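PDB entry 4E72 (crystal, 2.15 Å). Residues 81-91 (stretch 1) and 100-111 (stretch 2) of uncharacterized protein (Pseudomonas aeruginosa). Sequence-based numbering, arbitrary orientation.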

# COMPACT_ATOMS: atom_id res chain seq x y z
N PRO A 81 2.86 -28.17 1.80
CA PRO A 81 2.71 -28.01 3.27
C PRO A 81 3.46 -26.80 3.85
O PRO A 81 4.57 -26.48 3.43
N GLY A 82 2.78 -26.11 4.77
CA GLY A 82 3.28 -24.95 5.49
C GLY A 82 3.07 -23.61 4.82
O GLY A 82 3.40 -22.57 5.40
N TRP A 83 2.55 -23.61 3.58
CA TRP A 83 2.33 -22.38 2.82
C TRP A 83 1.17 -21.58 3.38
O TRP A 83 0.22 -22.13 3.91
N SER A 84 1.26 -20.27 3.23
CA SER A 84 0.21 -19.35 3.68
C SER A 84 0.22 -18.10 2.83
O SER A 84 1.27 -17.70 2.28
N SER A 85 -0.95 -17.48 2.74
CA SER A 85 -1.16 -16.26 2.00
C SER A 85 -2.12 -15.37 2.79
O SER A 85 -3.19 -15.83 3.23
N TYR A 86 -1.70 -14.10 3.03
CA TYR A 86 -2.43 -13.06 3.77
C TYR A 86 -2.62 -11.88 2.88
O TYR A 86 -1.65 -11.41 2.28
N LEU A 87 -3.84 -11.37 2.80
CA LEU A 87 -4.20 -10.17 2.04
C LEU A 87 -5.06 -9.28 2.91
O LEU A 87 -6.02 -9.76 3.55
N GLN A 88 -4.73 -8.00 2.94
CA GLN A 88 -5.47 -7.08 3.79
C GLN A 88 -5.60 -5.69 3.17
O GLN A 88 -4.64 -5.12 2.64
N ALA A 89 -6.82 -5.16 3.27
CA ALA A 89 -7.20 -3.82 2.86
C ALA A 89 -7.88 -3.15 4.02
O ALA A 89 -8.81 -3.72 4.61
N LYS A 90 -7.36 -1.98 4.41
CA LYS A 90 -7.92 -1.18 5.50
C LYS A 90 -7.85 0.32 5.17
O LYS A 90 -6.95 0.77 4.45
N VAL A 91 -8.84 1.06 5.66
CA VAL A 91 -8.87 2.50 5.48
C VAL A 91 -7.79 3.11 6.38
O VAL A 91 -7.83 2.95 7.59
N ILE A 100 -8.14 7.02 1.76
CA ILE A 100 -6.80 6.46 1.61
C ILE A 100 -6.84 5.03 2.14
O ILE A 100 -7.02 4.83 3.33
N ILE A 101 -6.76 4.07 1.24
CA ILE A 101 -6.80 2.64 1.56
C ILE A 101 -5.38 2.12 1.53
O ILE A 101 -4.67 2.32 0.55
N GLU A 102 -4.97 1.47 2.64
CA GLU A 102 -3.66 0.82 2.75
C GLU A 102 -3.82 -0.68 2.54
O GLU A 102 -4.71 -1.31 3.14
N LEU A 103 -2.95 -1.25 1.68
CA LEU A 103 -2.94 -2.66 1.29
C LEU A 103 -1.73 -3.39 1.84
O LEU A 103 -0.62 -2.87 1.76
N SER A 104 -1.94 -4.61 2.38
CA SER A 104 -0.91 -5.49 2.94
C SER A 104 -1.07 -6.88 2.41
O SER A 104 -2.20 -7.38 2.30
N SER A 105 0.05 -7.52 2.17
CA SER A 105 0.10 -8.91 1.76
C SER A 105 1.28 -9.58 2.43
O SER A 105 2.28 -8.92 2.76
N TYR A 106 1.15 -10.89 2.64
CA TYR A 106 2.20 -11.74 3.17
C TYR A 106 2.08 -13.12 2.52
O TYR A 106 1.08 -13.82 2.70
N LEU A 107 3.10 -13.51 1.75
CA LEU A 107 3.13 -14.79 1.06
C LEU A 107 4.31 -15.68 1.55
O LEU A 107 5.46 -15.25 1.53
N PHE A 108 4.01 -16.89 2.00
CA PHE A 108 5.06 -17.83 2.41
C PHE A 108 4.92 -19.13 1.60
O PHE A 108 3.89 -19.78 1.65
N THR A 109 5.96 -19.47 0.80
CA THR A 109 5.93 -20.65 -0.07
C THR A 109 7.13 -21.58 0.21
O THR A 109 7.80 -22.04 -0.72
N GLY A 110 7.35 -21.90 1.48
CA GLY A 110 8.40 -22.82 1.90
C GLY A 110 9.84 -22.35 1.75
O GLY A 110 10.76 -23.17 1.83
N GLY A 111 10.06 -21.05 1.56
CA GLY A 111 11.41 -20.51 1.42
C GLY A 111 12.06 -20.20 2.75
O GLY A 111 11.58 -20.66 3.80

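The most distinctive contact lies where the pairing of strands 84-91 and 100-108 gives way to loop: the W83 indole (chi1 -72°, m) lies against backbone. T109 CA sits 3.4 Å from the centroid of its five-membered ring, 6° off the normal, a CH-pi contact over the face. W83 NE1 is 3.3 Å from T109 O, but the angle is too poor for a hydrogen bond. G110 follows closely; an ideal CB there would lie 3.2 Å from W83 NE1.

The strands run antiparallel at 179°, and residues paired across them, such as Y86 with Y106, send their side chains to the same face of the sheet. S84, Y86, Q88 and K90 share one with E102, S104, Y106 and F108. The Y86 (m) and Y106 (t) rings approach obliquely, planes at 63° and centroids 5.9 Å apart, with Y86 CD1 3.6 Å from Y106 CD2. S84 OG (p) lies 3.7 Å from F108 CB. Q88 (t) and S104 (m) are bridged by water 1, which accepts from Q88 NE2 at 2.7 Å, lies 2.7 Å from S104 OG and donates to E102 O at 2.9 Å; its bond to Q88 O, 3.3 Å, is weak.

On the other face, A89 CB reaches L103 CD2 at 4.1 Å and I101 CG2 at 4.3 Å, while L87 CD2 (chi1 m, chi2 t) meets S105 CB at 3.8 Å.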

# COMPACT_ATOMS: atom_id res chain seq x y z
CB PRO A 81 3.29 -29.33 3.82
CG PRO A 81 3.09 -30.33 2.69
CD PRO A 81 3.38 -29.53 1.46
CB TRP A 83 2.08 -22.69 1.34
CG TRP A 83 3.28 -23.15 0.55
CD1 TRP A 83 4.41 -23.74 1.04
CD2 TRP A 83 3.40 -23.16 -0.87
NE1 TRP A 83 5.26 -24.06 0.00
CE2 TRP A 83 4.66 -23.73 -1.18
CE3 TRP A 83 2.59 -22.68 -1.93
CZ2 TRP A 83 5.12 -23.85 -2.50
CZ3 TRP A 83 3.05 -22.79 -3.23
CH2 TRP A 83 4.29 -23.39 -3.51
CB SER A 84 0.37 -18.98 5.15
OG SER A 84 1.63 -18.38 5.40
CB SER A 85 -1.69 -16.58 0.59
OG SER A 85 -2.09 -15.41 -0.09
CB TYR A 86 -1.67 -12.61 5.05
CG TYR A 86 -1.51 -13.65 6.13
CD1 TYR A 86 -0.51 -14.61 6.06
CD2 TYR A 86 -2.30 -13.62 7.27
CE1 TYR A 86 -0.35 -15.58 7.06
CE2 TYR A 86 -2.15 -14.57 8.29
CZ TYR A 86 -1.16 -15.55 8.17
OH TYR A 86 -1.00 -16.48 9.17
CB LEU A 87 -4.95 -10.51 0.74
CG LEU A 87 -4.17 -11.18 -0.40
CD1 LEU A 87 -5.14 -11.67 -1.45
CD2 LEU A 87 -3.16 -10.23 -1.03
CB GLN A 88 -4.83 -6.99 5.19
CG GLN A 88 -5.61 -6.09 6.14
CD GLN A 88 -4.77 -5.68 7.30
OE1 GLN A 88 -4.66 -6.39 8.29
NE2 GLN A 88 -4.16 -4.51 7.20
CB ALA A 89 -8.13 -3.87 1.66
CB LYS A 90 -7.28 -1.47 6.88
CG LYS A 90 -5.80 -1.15 7.01
CD LYS A 90 -5.38 -1.07 8.47
CE LYS A 90 -4.12 -0.25 8.64
NZ LYS A 90 -3.77 -0.05 10.08
CB VAL A 91 -10.26 3.13 5.74
CG1 VAL A 91 -10.19 4.66 5.68
CG2 VAL A 91 -11.30 2.62 4.73
CB ILE A 100 -5.65 7.30 2.25
CG1 ILE A 100 -5.77 8.82 2.01
CG2 ILE A 100 -4.25 6.72 1.92
CD1 ILE A 100 -5.95 9.35 0.58
CB ILE A 101 -7.73 1.85 0.59
CG1 ILE A 101 -9.20 2.33 0.74
CG2 ILE A 101 -7.63 0.33 0.85
CD1 ILE A 101 -10.10 2.01 -0.40
CB GLU A 102 -2.96 1.12 4.08
CG GLU A 102 -1.46 0.91 3.97
CD GLU A 102 -0.57 1.18 5.16
OE1 GLU A 102 -0.86 2.11 5.95
OE2 GLU A 102 0.48 0.50 5.26
CB LEU A 103 -2.95 -2.78 -0.24
CG LEU A 103 -3.96 -1.90 -0.99
CD1 LEU A 103 -3.49 -1.63 -2.38
CD2 LEU A 103 -5.36 -2.51 -0.99
CB SER A 104 -1.00 -5.57 4.47
OG SER A 104 -1.00 -4.30 5.08
CB SER A 105 0.20 -9.03 0.23
OG SER A 105 1.39 -8.45 -0.26
CB TYR A 106 2.17 -11.81 4.70
CG TYR A 106 3.28 -12.68 5.24
CD1 TYR A 106 4.58 -12.20 5.37
CD2 TYR A 106 3.05 -14.02 5.55
CE1 TYR A 106 5.61 -13.02 5.82
CE2 TYR A 106 4.08 -14.86 5.98
CZ TYR A 106 5.36 -14.35 6.12
OH TYR A 106 6.35 -15.17 6.58
CB LEU A 107 3.18 -14.58 -0.48
CG LEU A 107 3.24 -15.87 -1.35
CD1 LEU A 107 1.96 -16.69 -1.22
CD2 LEU A 107 3.47 -15.52 -2.82
CB PHE A 108 5.04 -18.09 3.93
CG PHE A 108 6.13 -19.07 4.33
CD1 PHE A 108 7.46 -18.67 4.40
CD2 PHE A 108 5.83 -20.41 4.53
CE1 PHE A 108 8.48 -19.59 4.70
CE2 PHE A 108 6.85 -21.33 4.83
CZ PHE A 108 8.16 -20.91 4.93
CB THR A 109 5.80 -20.28 -1.58
OG1 THR A 109 6.94 -19.53 -2.01
CG2 THR A 109 4.50 -19.53 -1.92
O HOH W 1 -3.38 -3.11 5.00